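Local coordinates for protoporphyrinogen oxidase (PDB 3LOV), which probably oxidises coproporphyrinogen III to coproporphyrin III with molecular oxygen and an FAD cofactor, a step of heme b biosynthesis, at residues Phe91-Gly96 and Phe330-Arg335; Gly265-Lys270 and Asp279-Thr284; Gln292-Ala297 and Ala430-Ile435; Ala336-Thr341 and Glu389-Arg394. All coordinates share one frame; numbering follows the deposited sequence.

Overall arrangement
The four contacts form two pairs on opposite sides of the chain's centre. Interactions 2 and 3 adjoin, with centres about 10 Å apart, around the FAD-binding parallel sheet. Interactions 1 and 4 adjoin, with centres about 9 Å apart, on the mixed sheet. Centres of different pairs lie at least 44 Å apart. Interaction 1 is backbone pairing of parallel strands and is partly buried. Interaction 4 lays a helix end on that sheet and is a surface contact. Interaction 2 is mostly buried, apolar inside with a salt bridge at one end. Interaction 3 joins two helix ends through one buried tyrosine. I391 touches L93, and Y267 reaches P433, so each pair is continuous.

Interaction 1. Residues Phe91-Gly96 and Phe330-Arg335; sequences FILDTG and FVVNRR
Strands 91-94 and 330-332 run parallel, their axes 4.6 Å apart at closest approach and inclined at 29°. Three backbone hydrogen bonds join them. V331 N gives to F91 O, and L93 N gives to V331 O. N333 N gives to L93 O at 2.8 Å, almost straight at 171° and nearly along the C=O axis. By contrast, V331 N meets F91 O from above the carbonyl plane. On one face of the sheet lie F91, L93, F330 and V332. L93 has CG anti to the backbone N, and its CD2 sits 3.9 Å from CE1 of F330. The same CD2 also lies beside V332 CG2. F330 carries its ring in the crowded position between N and carbonyl carbon (chi1 62°). The ring of F91 leads away, and its CB alone meets F330 CB. On the other face I92 crosses V331 obliquely, with CD1 of I92 a tight 3.4 Å from V331 CG2. Past the strand end, N333 OD1 accepts from R335 N at 2.8 Å, an Asx turn, and from R335 NH1. A water accepts from N333 ND2 and gives a weak bond to D94 OD2; D94 OD1 is held by H99. An alanine at N333 would probably loosen this turn, since both bonds to R335 and the link to the water would be lost. L98 covers F91, L93 and F330. The contact is a parallel strand pair within the mixed sheet of this flavin-containing amine oxidoreductase family member, and the side chain of V331 is about 12 Å from the FAD.

Interaction 2. Residues Gly265-Lys270 and Asp279-Thr284; sequences GRYRLK and DYVLLT
Strands 266-270 and 280-283 belong to different sheets and come near each other at one end, where the CA atoms of R266 and D279 are 4.9 Å apart. They then diverge, and side chains fill the gap. R266 and D279 form a salt bridge. The arginine grips side-on with two nitrogens, one to each carboxylate oxygen: R266 NE to D279 OD1 at 3.1 Å and R266 NH2 to D279 OD2 at 3.2 Å. The chain of R266 bends at chi3 (64°), and both oxygens lie close to its guanidinium plane. The fit is not flat, because the two planes are 25° apart and the nitrogens meet the carboxylate from above its plane. D279 OD2 also accepts from R6 N. An alanine at R266 would probably weaken the link between these sheets, as both bonds and the cover over D279 would go. Deeper in, the contact is apolar. L269 and V281 meet tip to tip, with CD1 of L269 4.2 Å from V281 CG2. The Y267 ring turns an edge to D279 O, and its CD2 lies loosely against V281 CG2. Its OH bonds to P433 O. Strand 280-283 runs in the parallel sheet between strands 6-10 and 435-437. Strand 266-270 is the middle strand of the small antiparallel sheet laid against it. I435 touches Y267 and V281, V8 touches L269, and L257, a residue of the FAD site, packs on L269.

Interaction 3. Residues Gln292-Ala297 and Ala430-Ile435; sequences QLLPDA and AQYPGI
The hydroxyl of Y432 is the best-held polar atom, and one hydrogen bond from the other segment grips it. D296 N gives to Y432 OH at 3.1 Å, with an N-H...O angle of 164°. Two beta turns make the frame: a type I turn from L294 to A297 follows helix 287-293, and a type II turn from Y432 to I435 follows helix 417-431. Each turn is closed by a backbone bond, A297 N to L294 O and I435 N to Y432 O. The second turn leads from its helix into strand 435-437 of the FAD-binding parallel sheet. Y432 points at the first turn with CG anti to the carbonyl carbon, so that the hydroxyl reaches the backbone of P295 and D296. P295 crosses the Y432 side chain at about a right angle, with CD 3.4 Å from Y432 OH. The ring edge faces A297 N, and A297 CB packs near CE1 of Y432. The carboxylate of D296 is 14° from the ring plane, and its OD2 forms a salt bridge with R262. R262 also makes a cation-pi contact with the Y432 ring and gives to Q431 O, so it ties both turns together. Q431 bends at chi2 and brings its CG to D296 O. L294 CB lies 3.7 Å from Y432 CE1. L294 CD2 also meets I435 CD1, and sits 3.7 Å above the centroid of the Y432 ring, 1° off the ring normal, a CH-pi contact.

Interaction 4. Residues Ala336-Thr341 and Glu389-Arg394; sequences APYSIT and EKICGR
Here the last turn of helix 377-392 packs on the chain between strands 329-332 and 340-345, neighbours in the mixed sheet. The nearest CA atoms, those of Y338 and I391, are 9.5 Å apart, so side chains and one water bridge the two. P337 is the centre of an inverse gamma turn, closed by Y338 N to A336 O, and this turn leads into Y338. The polar part is thin and lies at the surface. K390 stretches out fully, CG anti to the backbone N (chi1 -175°), and passes across Y338 at about a right angle. Its NZ makes a weak hydrogen bond to Y338 OH at 3.4 Å. A water gives to P337 O and accepts from K390 NZ at 2.9 Å, so the ammonium is tied to the turn by a second route. Its charge may polarise the phenol slightly. The P337 ring also crosses the end of K390, CG beside NZ. The apolar part lies inward. I391 comes obliquely to the Y338 ring, with CG1 3.6 Å from Y338 CE1. F330 also touches I391, and V332 touches Y338. I340 stands with CG1 in the crowded position between N and carbonyl carbon (chi1 69°). D387, on the same helix, accepts from I340 N. I340 reaches I391 tip to tip, CD1 of I340 3.9 Å from CD1 of I391.

Interaction 1. Residues Phe91-Gly96 and Phe330-Arg335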
# COMPACT_ATOMS: atom_id res chain seq x y z
N PHE A 91 7.29 16.62 -7.28
CA PHE A 91 8.14 16.61 -8.47
C PHE A 91 8.19 15.22 -9.09
O PHE A 91 7.87 14.22 -8.44
CB PHE A 91 9.59 17.02 -8.13
CG PHE A 91 9.74 18.40 -7.55
CD1 PHE A 91 9.87 19.52 -8.38
CD2 PHE A 91 9.83 18.58 -6.15
CE1 PHE A 91 10.05 20.80 -7.83
CE2 PHE A 91 10.03 19.84 -5.59
CZ PHE A 91 10.13 20.96 -6.42
N ILE A 92 8.54 15.19 -10.37
CA ILE A 92 8.96 13.97 -11.07
C ILE A 92 10.42 14.19 -11.40
O ILE A 92 10.78 15.23 -11.97
CB ILE A 92 8.29 13.72 -12.45
CG1 ILE A 92 6.77 13.87 -12.41
CG2 ILE A 92 8.58 12.33 -12.93
CD1 ILE A 92 6.00 12.69 -11.79
N LEU A 93 11.24 13.21 -11.04
CA LEU A 93 12.63 13.10 -11.48
C LEU A 93 12.73 12.15 -12.65
O LEU A 93 12.38 10.97 -12.54
CB LEU A 93 13.50 12.55 -10.35
CG LEU A 93 15.02 12.45 -10.54
CD1 LEU A 93 15.66 13.83 -10.74
CD2 LEU A 93 15.62 11.81 -9.32
N ASP A 94 13.18 12.67 -13.78
CA ASP A 94 13.61 11.81 -14.88
C ASP A 94 15.05 12.11 -15.30
O ASP A 94 15.79 12.82 -14.60
CB ASP A 94 12.65 11.94 -16.04
CG ASP A 94 12.64 13.32 -16.66
OD1 ASP A 94 13.54 14.17 -16.41
OD2 ASP A 94 11.68 13.56 -17.41
N THR A 95 15.45 11.58 -16.45
CA THR A 95 16.81 11.71 -16.91
C THR A 95 17.13 13.18 -17.18
O THR A 95 18.28 13.60 -17.04
CB THR A 95 17.08 10.84 -18.14
OG1 THR A 95 16.06 11.08 -19.11
CG2 THR A 95 17.02 9.41 -17.80
N GLY A 96 16.11 13.97 -17.51
CA GLY A 96 16.26 15.41 -17.68
C GLY A 96 16.21 16.26 -16.43
O GLY A 96 16.13 17.48 -16.54
N PHE A 330 9.38 13.75 -4.28
CA PHE A 330 9.40 13.42 -5.70
C PHE A 330 9.28 11.92 -5.96
O PHE A 330 9.68 11.12 -5.11
CB PHE A 330 10.65 14.01 -6.39
CG PHE A 330 11.97 13.46 -5.87
CD1 PHE A 330 12.51 12.29 -6.39
CD2 PHE A 330 12.70 14.15 -4.90
CE1 PHE A 330 13.71 11.78 -5.92
CE2 PHE A 330 13.92 13.65 -4.43
CZ PHE A 330 14.42 12.47 -4.95
N VAL A 331 8.73 11.57 -7.13
CA VAL A 331 8.73 10.20 -7.67
C VAL A 331 9.74 10.12 -8.85
O VAL A 331 9.98 11.13 -9.52
CB VAL A 331 7.32 9.79 -8.12
CG1 VAL A 331 6.39 9.66 -6.91
CG2 VAL A 331 6.74 10.81 -9.10
N VAL A 332 10.36 8.96 -9.06
CA VAL A 332 11.40 8.80 -10.08
C VAL A 332 10.93 7.95 -11.26
O VAL A 332 10.39 6.85 -11.11
CB VAL A 332 12.68 8.16 -9.49
CG1 VAL A 332 13.86 8.12 -10.54
CG2 VAL A 332 13.08 8.90 -8.21
N ASN A 333 11.18 8.46 -12.46
CA ASN A 333 10.94 7.67 -13.66
C ASN A 333 11.91 6.47 -13.64
O ASN A 333 13.11 6.64 -13.39
CB ASN A 333 11.11 8.51 -14.91
CG ASN A 333 10.75 7.75 -16.18
OD1 ASN A 333 11.15 6.59 -16.38
ND2 ASN A 333 9.98 8.39 -17.05
N ARG A 334 11.36 5.29 -13.86
CA ARG A 334 12.12 4.03 -13.79
C ARG A 334 13.27 3.98 -14.82
O ARG A 334 14.24 3.22 -14.63
CB ARG A 334 11.17 2.88 -14.06
CG ARG A 334 10.69 2.80 -15.51
CD ARG A 334 9.36 2.01 -15.65
NE ARG A 334 9.48 0.68 -15.10
CZ ARG A 334 8.47 -0.20 -15.01
NH1 ARG A 334 7.25 0.10 -15.42
NH2 ARG A 334 8.70 -1.40 -14.50
N ARG A 335 13.16 4.77 -15.89
CA ARG A 335 14.22 4.86 -16.89
C ARG A 335 15.46 5.64 -16.44
O ARG A 335 16.49 5.53 -17.09
CB ARG A 335 13.69 5.46 -18.21
CG ARG A 335 12.63 4.62 -18.84
CD ARG A 335 11.82 5.40 -19.89
NE ARG A 335 10.69 4.58 -20.27
CZ ARG A 335 9.62 4.36 -19.51
NH1 ARG A 335 9.53 4.92 -18.29
NH2 ARG A 335 8.63 3.57 -19.95
O HOH W 1 9.26 11.19 -16.59

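Interaction 2. Residues Gly265-Lys270 and Asp279-Thr284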
# COMPACT_ATOMS: atom_id res chain seq x y z
N GLY A 265 -13.08 -32.83 11.53
CA GLY A 265 -13.98 -31.67 11.41
C GLY A 265 -13.36 -30.40 11.99
O GLY A 265 -13.69 -29.30 11.60
N ARG A 266 -12.46 -30.55 12.94
CA ARG A 266 -11.73 -29.43 13.51
C ARG A 266 -10.32 -29.48 12.91
O ARG A 266 -10.02 -30.30 12.05
CB ARG A 266 -11.69 -29.55 15.06
CG ARG A 266 -13.05 -29.86 15.78
CD ARG A 266 -12.92 -29.86 17.34
NE ARG A 266 -12.56 -28.52 17.84
CZ ARG A 266 -11.77 -28.26 18.89
NH1 ARG A 266 -11.25 -29.21 19.65
NH2 ARG A 266 -11.51 -26.99 19.19
N TYR A 267 -9.43 -28.63 13.39
CA TYR A 267 -8.07 -28.61 12.88
C TYR A 267 -7.10 -28.62 14.02
O TYR A 267 -7.35 -28.04 15.09
CB TYR A 267 -7.87 -27.35 12.00
CG TYR A 267 -8.75 -27.37 10.79
CD1 TYR A 267 -8.41 -28.13 9.69
CD2 TYR A 267 -9.94 -26.64 10.74
CE1 TYR A 267 -9.25 -28.19 8.57
CE2 TYR A 267 -10.76 -26.69 9.63
CZ TYR A 267 -10.40 -27.47 8.54
OH TYR A 267 -11.21 -27.51 7.42
N ARG A 268 -5.97 -29.27 13.78
CA ARG A 268 -4.88 -29.26 14.68
C ARG A 268 -3.82 -28.38 14.05
O ARG A 268 -3.38 -28.67 12.93
CB ARG A 268 -4.35 -30.68 14.88
CG ARG A 268 -3.12 -30.76 15.72
CD ARG A 268 -2.79 -32.22 16.07
NE ARG A 268 -1.43 -32.33 16.58
CZ ARG A 268 -0.97 -33.31 17.37
NH1 ARG A 268 -1.76 -34.30 17.79
NH2 ARG A 268 0.29 -33.31 17.75
N LEU A 269 -3.43 -27.32 14.75
CA LEU A 269 -2.48 -26.33 14.21
C LEU A 269 -1.13 -26.53 14.87
O LEU A 269 -1.00 -26.40 16.09
CB LEU A 269 -3.00 -24.91 14.41
CG LEU A 269 -3.96 -24.31 13.38
CD1 LEU A 269 -5.09 -25.20 12.96
CD2 LEU A 269 -4.54 -23.01 13.96
N LYS A 270 -0.14 -26.91 14.06
CA LYS A 270 1.20 -27.20 14.56
C LYS A 270 2.05 -25.96 14.80
O LYS A 270 2.18 -25.13 13.91
CB LYS A 270 1.94 -28.08 13.54
CG LYS A 270 3.32 -28.49 13.99
CD LYS A 270 4.09 -29.12 12.85
CE LYS A 270 5.58 -29.18 13.12
NZ LYS A 270 5.99 -30.55 13.30
N ASP A 279 -11.67 -24.52 15.39
CA ASP A 279 -12.79 -24.74 14.52
C ASP A 279 -12.74 -23.78 13.33
O ASP A 279 -13.05 -24.17 12.22
CB ASP A 279 -14.07 -24.58 15.31
CG ASP A 279 -14.08 -25.51 16.51
OD1 ASP A 279 -14.49 -26.67 16.33
OD2 ASP A 279 -13.56 -25.10 17.57
N TYR A 280 -12.33 -22.52 13.59
CA TYR A 280 -12.22 -21.51 12.54
C TYR A 280 -10.80 -21.01 12.51
O TYR A 280 -10.19 -20.79 13.55
CB TYR A 280 -13.20 -20.39 12.80
CG TYR A 280 -14.59 -20.90 13.03
CD1 TYR A 280 -15.36 -21.42 11.98
CD2 TYR A 280 -15.13 -20.92 14.31
CE1 TYR A 280 -16.66 -21.93 12.21
CE2 TYR A 280 -16.42 -21.42 14.54
CZ TYR A 280 -17.17 -21.92 13.50
OH TYR A 280 -18.42 -22.40 13.78
N VAL A 281 -10.25 -20.88 11.30
CA VAL A 281 -8.92 -20.37 11.11
C VAL A 281 -8.97 -19.18 10.14
O VAL A 281 -9.50 -19.32 9.03
CB VAL A 281 -7.97 -21.45 10.56
CG1 VAL A 281 -6.49 -20.93 10.53
CG2 VAL A 281 -8.08 -22.75 11.37
N LEU A 282 -8.42 -18.03 10.56
CA LEU A 282 -8.24 -16.87 9.67
C LEU A 282 -6.75 -16.71 9.42
O LEU A 282 -5.97 -16.36 10.33
CB LEU A 282 -8.90 -15.57 10.21
CG LEU A 282 -8.91 -14.34 9.24
CD1 LEU A 282 -9.87 -14.48 8.01
CD2 LEU A 282 -9.27 -13.06 9.99
N LEU A 283 -6.35 -17.02 8.18
CA LEU A 283 -4.98 -16.80 7.73
C LEU A 283 -4.79 -15.36 7.20
O LEU A 283 -5.44 -14.95 6.25
CB LEU A 283 -4.58 -17.87 6.68
CG LEU A 283 -4.70 -19.33 7.13
CD1 LEU A 283 -4.41 -20.36 5.99
CD2 LEU A 283 -3.76 -19.61 8.34
N THR A 284 -3.86 -14.61 7.80
CA THR A 284 -3.59 -13.22 7.41
C THR A 284 -2.11 -13.05 7.09
O THR A 284 -1.62 -11.94 6.95
CB THR A 284 -4.06 -12.20 8.51
OG1 THR A 284 -3.18 -12.19 9.64
CG2 THR A 284 -5.47 -12.55 9.02

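Interaction 3. Residues Gln292-Ala297 and Ala430-Ile435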
# COMPACT_ATOMS: atom_id res chain seq x y z
N GLN A 292 1.42 -23.22 0.88
CA GLN A 292 2.18 -24.32 1.46
C GLN A 292 1.41 -25.00 2.61
O GLN A 292 1.46 -26.20 2.74
CB GLN A 292 3.50 -23.86 2.03
CG GLN A 292 4.67 -24.07 1.14
CD GLN A 292 5.96 -23.90 1.91
OE1 GLN A 292 6.12 -22.94 2.67
NE2 GLN A 292 6.88 -24.85 1.75
N LEU A 293 0.75 -24.20 3.44
CA LEU A 293 -0.02 -24.71 4.58
C LEU A 293 -1.29 -25.46 4.19
O LEU A 293 -1.83 -26.25 4.99
CB LEU A 293 -0.41 -23.56 5.53
CG LEU A 293 0.70 -22.88 6.34
CD1 LEU A 293 0.10 -21.63 6.97
CD2 LEU A 293 1.35 -23.78 7.40
N LEU A 294 -1.80 -25.23 2.97
CA LEU A 294 -3.05 -25.87 2.53
C LEU A 294 -2.84 -26.73 1.29
O LEU A 294 -3.36 -26.41 0.22
CB LEU A 294 -4.16 -24.83 2.30
CG LEU A 294 -4.46 -23.87 3.45
CD1 LEU A 294 -5.36 -22.70 2.96
CD2 LEU A 294 -5.09 -24.60 4.70
N PRO A 295 -2.12 -27.84 1.44
CA PRO A 295 -1.69 -28.64 0.29
C PRO A 295 -2.80 -29.35 -0.47
O PRO A 295 -2.58 -29.67 -1.63
CB PRO A 295 -0.72 -29.66 0.91
CG PRO A 295 -1.11 -29.71 2.35
CD PRO A 295 -1.49 -28.33 2.69
N ASP A 296 -3.95 -29.58 0.15
CA ASP A 296 -5.11 -30.17 -0.55
C ASP A 296 -5.89 -29.16 -1.34
O ASP A 296 -6.84 -29.51 -2.02
CB ASP A 296 -6.06 -30.82 0.45
CG ASP A 296 -5.38 -31.89 1.29
OD1 ASP A 296 -4.33 -32.38 0.85
OD2 ASP A 296 -5.88 -32.20 2.39
N ALA A 297 -5.54 -27.89 -1.23
CA ALA A 297 -6.19 -26.88 -1.99
C ALA A 297 -5.34 -26.56 -3.22
O ALA A 297 -4.14 -26.39 -3.14
CB ALA A 297 -6.42 -25.66 -1.15
N ALA A 430 -14.02 -25.31 0.26
CA ALA A 430 -14.41 -26.64 -0.14
C ALA A 430 -13.39 -27.70 0.35
O ALA A 430 -13.78 -28.78 0.76
CB ALA A 430 -14.58 -26.71 -1.69
N GLN A 431 -12.10 -27.39 0.34
CA GLN A 431 -11.10 -28.33 0.82
C GLN A 431 -10.85 -28.23 2.31
O GLN A 431 -10.46 -29.23 2.93
CB GLN A 431 -9.79 -28.14 0.08
CG GLN A 431 -9.91 -28.57 -1.36
CD GLN A 431 -10.33 -30.04 -1.49
OE1 GLN A 431 -9.61 -30.94 -1.07
NE2 GLN A 431 -11.47 -30.28 -2.05
N TYR A 432 -11.03 -27.03 2.89
CA TYR A 432 -10.85 -26.82 4.33
C TYR A 432 -11.98 -25.97 4.93
O TYR A 432 -11.79 -24.80 5.25
CB TYR A 432 -9.52 -26.15 4.59
CG TYR A 432 -8.29 -26.94 4.18
CD1 TYR A 432 -7.80 -26.89 2.84
CD2 TYR A 432 -7.58 -27.67 5.11
CE1 TYR A 432 -6.67 -27.56 2.47
CE2 TYR A 432 -6.42 -28.36 4.74
CZ TYR A 432 -5.96 -28.29 3.44
OH TYR A 432 -4.81 -28.95 3.08
N PRO A 433 -13.15 -26.58 5.11
CA PRO A 433 -14.26 -25.84 5.65
C PRO A 433 -13.84 -25.23 6.97
O PRO A 433 -13.13 -25.88 7.74
CB PRO A 433 -15.35 -26.89 5.85
CG PRO A 433 -14.95 -28.05 5.01
CD PRO A 433 -13.45 -28.01 4.94
N GLY A 434 -14.24 -23.97 7.19
CA GLY A 434 -13.82 -23.20 8.37
C GLY A 434 -12.50 -22.43 8.26
O GLY A 434 -12.06 -21.80 9.24
N ILE A 435 -11.86 -22.45 7.10
CA ILE A 435 -10.63 -21.69 6.95
C ILE A 435 -10.90 -20.52 6.02
O ILE A 435 -11.46 -20.69 4.94
CB ILE A 435 -9.45 -22.60 6.52
CG1 ILE A 435 -9.27 -23.71 7.59
CG2 ILE A 435 -8.15 -21.80 6.32
CD1 ILE A 435 -7.98 -24.48 7.49

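Interaction 4. Residues Ala336-Thr341 and Glu389-Arg394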
# COMPACT_ATOMS: atom_id res chain seq x y z
N ALA A 336 15.37 6.40 -15.35
CA ALA A 336 16.44 7.36 -15.00
C ALA A 336 17.54 6.64 -14.25
O ALA A 336 17.28 5.62 -13.64
CB ALA A 336 15.88 8.55 -14.14
N PRO A 337 18.78 7.18 -14.23
CA PRO A 337 19.88 6.43 -13.58
C PRO A 337 19.97 6.58 -12.05
O PRO A 337 20.90 7.23 -11.55
CB PRO A 337 21.12 6.99 -14.31
CG PRO A 337 20.73 8.39 -14.65
CD PRO A 337 19.28 8.33 -15.00
N TYR A 338 19.00 6.00 -11.33
CA TYR A 338 18.92 6.12 -9.87
C TYR A 338 18.47 4.81 -9.26
O TYR A 338 17.75 4.06 -9.88
CB TYR A 338 17.94 7.22 -9.45
CG TYR A 338 18.29 8.57 -9.99
CD1 TYR A 338 19.25 9.35 -9.35
CD2 TYR A 338 17.70 9.06 -11.13
CE1 TYR A 338 19.61 10.58 -9.83
CE2 TYR A 338 18.06 10.30 -11.63
CZ TYR A 338 19.02 11.06 -10.96
OH TYR A 338 19.40 12.30 -11.44
N SER A 339 18.91 4.56 -8.05
CA SER A 339 18.42 3.45 -7.25
C SER A 339 17.10 3.77 -6.57
O SER A 339 16.26 2.89 -6.44
CB SER A 339 19.47 3.09 -6.20
OG SER A 339 20.70 2.72 -6.82
N ILE A 340 16.88 5.02 -6.15
CA ILE A 340 15.64 5.36 -5.47
C ILE A 340 14.44 5.54 -6.41
O ILE A 340 14.56 6.12 -7.48
CB ILE A 340 15.79 6.57 -4.52
CG1 ILE A 340 16.02 7.89 -5.25
CG2 ILE A 340 16.91 6.34 -3.55
CD1 ILE A 340 16.28 9.09 -4.24
N THR A 341 13.27 5.05 -5.98
CA THR A 341 12.05 5.19 -6.76
C THR A 341 11.22 6.40 -6.34
O THR A 341 10.35 6.86 -7.09
CB THR A 341 11.17 3.96 -6.59
OG1 THR A 341 10.63 3.97 -5.27
CG2 THR A 341 12.03 2.62 -6.79
N GLU A 389 22.71 13.05 -3.30
CA GLU A 389 23.75 14.06 -3.49
C GLU A 389 23.74 14.56 -4.93
O GLU A 389 24.02 15.71 -5.20
CB GLU A 389 25.12 13.50 -3.09
CG GLU A 389 25.24 13.23 -1.59
CD GLU A 389 26.67 13.00 -1.13
OE1 GLU A 389 27.49 12.47 -1.92
OE2 GLU A 389 26.95 13.35 0.04
N LYS A 390 23.44 13.68 -5.87
CA LYS A 390 23.38 14.08 -7.25
C LYS A 390 22.12 14.91 -7.47
O LYS A 390 22.17 15.96 -8.12
CB LYS A 390 23.39 12.87 -8.17
CG LYS A 390 23.46 13.22 -9.64
CD LYS A 390 23.25 12.00 -10.54
CE LYS A 390 23.06 12.43 -12.01
NZ LYS A 390 22.35 11.41 -12.84
N ILE A 391 21.00 14.44 -6.95
CA ILE A 391 19.71 15.13 -7.12
C ILE A 391 19.77 16.50 -6.46
O ILE A 391 19.41 17.51 -7.07
CB ILE A 391 18.54 14.26 -6.56
CG1 ILE A 391 18.40 12.97 -7.37
CG2 ILE A 391 17.21 15.02 -6.53
CD1 ILE A 391 17.81 11.81 -6.54
N CYS A 392 20.29 16.57 -5.24
CA CYS A 392 20.25 17.82 -4.47
C CYS A 392 21.33 18.85 -4.81
O CYS A 392 21.28 19.98 -4.31
CB CYS A 392 20.33 17.52 -2.98
SG CYS A 392 18.84 16.71 -2.41
N GLY A 393 22.30 18.46 -5.63
CA GLY A 393 23.40 19.34 -6.00
C GLY A 393 24.64 19.25 -5.11
O GLY A 393 25.74 19.54 -5.57
N ARG A 394 24.48 18.82 -3.87
CA ARG A 394 25.59 18.85 -2.91
C ARG A 394 25.84 17.56 -2.12
O ARG A 394 25.01 16.65 -2.07
CB ARG A 394 25.33 19.96 -1.89
CG ARG A 394 24.11 19.68 -1.02
CD ARG A 394 23.94 20.75 0.04
NE ARG A 394 22.73 20.56 0.85
CZ ARG A 394 21.48 20.78 0.43
NH1 ARG A 394 21.21 21.17 -0.82
NH2 ARG A 394 20.47 20.59 1.27
O HOH W 2 22.98 8.91 -11.51